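Local coordinates for protein beta-fructofuranosidase (Bifidobacterium adolescentis, PDB 6NOB) that probably hydrolyses beta-fructofuranosides such as sucrose, releasing terminal fructose, at residues S306-G318 with G418-D430. Sequence-based numbering, arbitrary orientation.
Sequences SAVPGISTQNTGG and GPKLDVKASDWCD
A backbone hydrogen bond joins Gly310 to Leu421 between segments 306-318 and 418-430, a worked example of how a loop can be fastened along a strand at a tight turn. Gly310 N reaches Leu421 O at 2.9 Å. It is a somewhat bent bond, with 144° at the hydrogen. Gly310 is the third residue of a type II beta turn from Val308 to Ile311, whose positive phi of 88° suits glycine; no side chain on Gly310 stands in the way of Lys420 CD. Lys420 CB itself packs 3.7 Å from Gly310 N. Beside it, Pro309 CB rests against Lys420 CB (3.9 Å) and Asp422 CB. The lysine chain folds at chi2 (-71°), leading its NZ away to Pro361 O. Further along, Val423 CG2 packs on Ser312 CB at 3.9 Å and also comes near Ile311 O, while Val423 also touches Leu363 of strand 357-365.

Beyond Ser312 the backbones diverge, their CA atoms standing 7.2 Å from each other at Gln314 and Ser426. The exposed Gln314 still touches the strand, its CB lying 3.8 Å from Ser426 OG. At the far end Thr316 approaches the edge of the Trp428 indole, placing OG1 near the ring plane 3.5 Å from CZ2, with CG2 close to the same carbon. Tyr395 and His368 hydrogen-bond that hydroxyl, and Arg406 makes a cation-pi contact with the indole. On the solvent side, Lys424 NZ reaches back within the strand and forms a salt bridge with Asp422 OD2, its hydrogen bond weak. The whole is a loop with a type II beta turn laid over strand 418-428, an outer strand of one antiparallel blade in the five-bladed beta-propeller characteristic of family 32 glycoside hydrolases.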
# COMPACT_ATOMS: atom_id res chain seq x y z
N SER A 306 19.17 5.22 -26.41
CA SER A 306 19.33 4.11 -27.34
C SER A 306 17.95 3.55 -27.69
O SER A 306 16.93 3.94 -27.11
CB SER A 306 20.21 2.99 -26.76
OG SER A 306 19.46 2.17 -25.87
N ALA A 307 17.93 2.64 -28.66
CA ALA A 307 16.72 1.93 -29.06
C ALA A 307 16.71 0.49 -28.56
O ALA A 307 15.83 -0.28 -28.94
CB ALA A 307 16.57 1.96 -30.58
N VAL A 308 17.66 0.13 -27.70
CA VAL A 308 17.78 -1.26 -27.23
C VAL A 308 16.59 -1.59 -26.34
O VAL A 308 16.22 -0.77 -25.48
CB VAL A 308 19.10 -1.45 -26.49
CG1 VAL A 308 19.35 -2.92 -26.20
CG2 VAL A 308 20.25 -0.85 -27.30
N PRO A 309 15.96 -2.74 -26.51
CA PRO A 309 14.87 -3.13 -25.61
C PRO A 309 15.39 -3.40 -24.20
O PRO A 309 16.57 -3.68 -23.98
CB PRO A 309 14.30 -4.41 -26.24
CG PRO A 309 14.79 -4.39 -27.66
CD PRO A 309 16.12 -3.70 -27.62
N GLY A 310 14.47 -3.31 -23.24
CA GLY A 310 14.79 -3.48 -21.85
C GLY A 310 15.22 -2.22 -21.13
O GLY A 310 15.53 -2.28 -19.93
N ILE A 311 15.24 -1.08 -21.82
CA ILE A 311 15.68 0.19 -21.24
C ILE A 311 14.63 1.24 -21.53
O ILE A 311 14.22 1.43 -22.68
CB ILE A 311 17.04 0.62 -21.81
CG1 ILE A 311 18.13 -0.40 -21.47
CG2 ILE A 311 17.42 2.01 -21.30
CD1 ILE A 311 19.28 -0.41 -22.44
N SER A 312 14.18 1.93 -20.48
CA SER A 312 13.30 3.08 -20.62
C SER A 312 14.14 4.34 -20.50
O SER A 312 14.96 4.46 -19.58
CB SER A 312 12.20 3.06 -19.56
OG SER A 312 11.71 4.35 -19.28
N THR A 313 13.96 5.27 -21.44
CA THR A 313 14.85 6.42 -21.57
C THR A 313 14.20 7.76 -21.24
O THR A 313 14.92 8.76 -21.19
CB THR A 313 15.42 6.49 -22.99
OG1 THR A 313 14.35 6.60 -23.94
CG2 THR A 313 16.26 5.26 -23.31
N GLN A 314 12.89 7.81 -21.01
CA GLN A 314 12.26 9.10 -20.73
C GLN A 314 12.78 9.65 -19.40
O GLN A 314 12.78 8.96 -18.38
CB GLN A 314 10.74 8.99 -20.70
CG GLN A 314 10.06 10.34 -20.93
CD GLN A 314 8.60 10.37 -20.51
OE1 GLN A 314 7.84 9.43 -20.75
NE2 GLN A 314 8.20 11.47 -19.87
N ASN A 315 13.21 10.91 -19.43
CA ASN A 315 13.84 11.56 -18.29
C ASN A 315 12.93 12.70 -17.84
O ASN A 315 12.81 13.72 -18.54
CB ASN A 315 15.23 12.07 -18.66
CG ASN A 315 16.04 12.49 -17.45
OD1 ASN A 315 15.50 13.00 -16.47
ND2 ASN A 315 17.35 12.26 -17.51
N THR A 316 12.30 12.54 -16.68
CA THR A 316 11.41 13.57 -16.16
C THR A 316 12.16 14.74 -15.52
O THR A 316 11.52 15.61 -14.92
CB THR A 316 10.42 12.96 -15.15
OG1 THR A 316 11.13 12.26 -14.13
CG2 THR A 316 9.48 12.00 -15.86
N GLY A 317 13.48 14.79 -15.67
CA GLY A 317 14.24 15.99 -15.36
C GLY A 317 14.28 16.39 -13.90
O GLY A 317 14.40 17.58 -13.60
N GLY A 318 14.19 15.43 -12.99
CA GLY A 318 14.23 15.71 -11.57
C GLY A 318 15.63 15.66 -11.00
O GLY A 318 16.62 15.93 -11.69
N GLY A 418 17.87 -12.72 -22.77
CA GLY A 418 16.66 -12.93 -22.00
C GLY A 418 15.52 -12.03 -22.40
O GLY A 418 15.61 -11.22 -23.33
N PRO A 419 14.39 -12.15 -21.69
CA PRO A 419 13.22 -11.32 -22.01
C PRO A 419 13.47 -9.86 -21.64
O PRO A 419 13.99 -9.55 -20.57
CB PRO A 419 12.10 -11.93 -21.15
CG PRO A 419 12.64 -13.26 -20.67
CD PRO A 419 14.12 -13.08 -20.59
N LYS A 420 13.11 -8.97 -22.56
CA LYS A 420 13.27 -7.54 -22.38
C LYS A 420 11.96 -6.84 -22.73
O LYS A 420 11.32 -7.17 -23.73
CB LYS A 420 14.40 -6.98 -23.25
CG LYS A 420 15.74 -7.70 -23.07
CD LYS A 420 16.37 -7.40 -21.72
CE LYS A 420 17.69 -8.16 -21.55
NZ LYS A 420 18.18 -8.13 -20.15
N LEU A 421 11.58 -5.86 -21.91
CA LEU A 421 10.41 -5.04 -22.22
C LEU A 421 10.84 -3.92 -23.17
O LEU A 421 11.59 -3.03 -22.78
CB LEU A 421 9.80 -4.47 -20.95
CG LEU A 421 8.69 -3.44 -21.20
CD1 LEU A 421 7.50 -4.08 -21.90
CD2 LEU A 421 8.26 -2.77 -19.90
N ASP A 422 10.35 -3.98 -24.41
CA ASP A 422 10.57 -2.91 -25.37
C ASP A 422 9.61 -1.78 -25.03
O ASP A 422 8.43 -1.82 -25.39
CB ASP A 422 10.36 -3.42 -26.80
CG ASP A 422 10.64 -2.36 -27.85
OD1 ASP A 422 11.21 -1.30 -27.50
OD2 ASP A 422 10.28 -2.59 -29.03
N VAL A 423 10.11 -0.77 -24.32
CA VAL A 423 9.25 0.31 -23.83
C VAL A 423 8.79 1.17 -25.00
O VAL A 423 9.61 1.73 -25.73
CB VAL A 423 9.98 1.16 -22.78
CG1 VAL A 423 9.06 2.25 -22.25
CG2 VAL A 423 10.50 0.29 -21.64
N LYS A 424 7.47 1.27 -25.17
CA LYS A 424 6.88 2.19 -26.14
C LYS A 424 6.35 3.47 -25.50
O LYS A 424 6.20 4.47 -26.21
CB LYS A 424 5.73 1.51 -26.89
CG LYS A 424 6.11 0.22 -27.60
CD LYS A 424 7.14 0.45 -28.70
CE LYS A 424 7.27 -0.77 -29.59
NZ LYS A 424 8.26 -0.57 -30.68
N ALA A 425 6.08 3.46 -24.20
CA ALA A 425 5.57 4.64 -23.51
C ALA A 425 5.79 4.47 -22.02
O ALA A 425 5.89 3.35 -21.51
CB ALA A 425 4.08 4.87 -23.81
N SER A 426 5.87 5.60 -21.32
CA SER A 426 6.03 5.61 -19.88
C SER A 426 5.43 6.89 -19.32
O SER A 426 5.40 7.92 -19.99
CB SER A 426 7.50 5.49 -19.48
OG SER A 426 8.08 6.75 -19.19
N ASP A 427 4.95 6.82 -18.08
CA ASP A 427 4.38 7.97 -17.39
C ASP A 427 4.14 7.58 -15.93
O ASP A 427 4.36 6.44 -15.53
CB ASP A 427 3.08 8.45 -18.05
CG ASP A 427 2.92 9.95 -17.98
OD1 ASP A 427 3.35 10.55 -16.96
OD2 ASP A 427 2.37 10.53 -18.93
N TRP A 428 3.67 8.55 -15.14
CA TRP A 428 3.36 8.32 -13.74
C TRP A 428 1.98 7.68 -13.59
O TRP A 428 1.05 8.00 -14.34
CB TRP A 428 3.40 9.63 -12.95
CG TRP A 428 4.72 10.36 -12.99
CD1 TRP A 428 4.91 11.68 -13.30
CD2 TRP A 428 6.02 9.83 -12.70
NE1 TRP A 428 6.25 11.99 -13.23
CE2 TRP A 428 6.95 10.87 -12.86
CE3 TRP A 428 6.49 8.56 -12.33
CZ2 TRP A 428 8.32 10.70 -12.66
CZ3 TRP A 428 7.85 8.39 -12.13
CH2 TRP A 428 8.75 9.45 -12.30
N CYS A 429 1.85 6.80 -12.60
CA CYS A 429 0.55 6.21 -12.27
C CYS A 429 -0.37 7.22 -11.60
O CYS A 429 -1.60 7.11 -11.70
CB CYS A 429 0.71 5.00 -11.36
SG CYS A 429 1.58 3.58 -12.07
N ASP A 430 0.19 8.19 -10.88
CA ASP A 430 -0.59 9.11 -10.06
C ASP A 430 0.14 10.44 -10.01
O ASP A 430 1.29 10.50 -9.56
CB ASP A 430 -0.79 8.54 -8.66
CG ASP A 430 -1.87 9.27 -7.88
OD1 ASP A 430 -1.64 10.44 -7.50
OD2 ASP A 430 -2.94 8.67 -7.65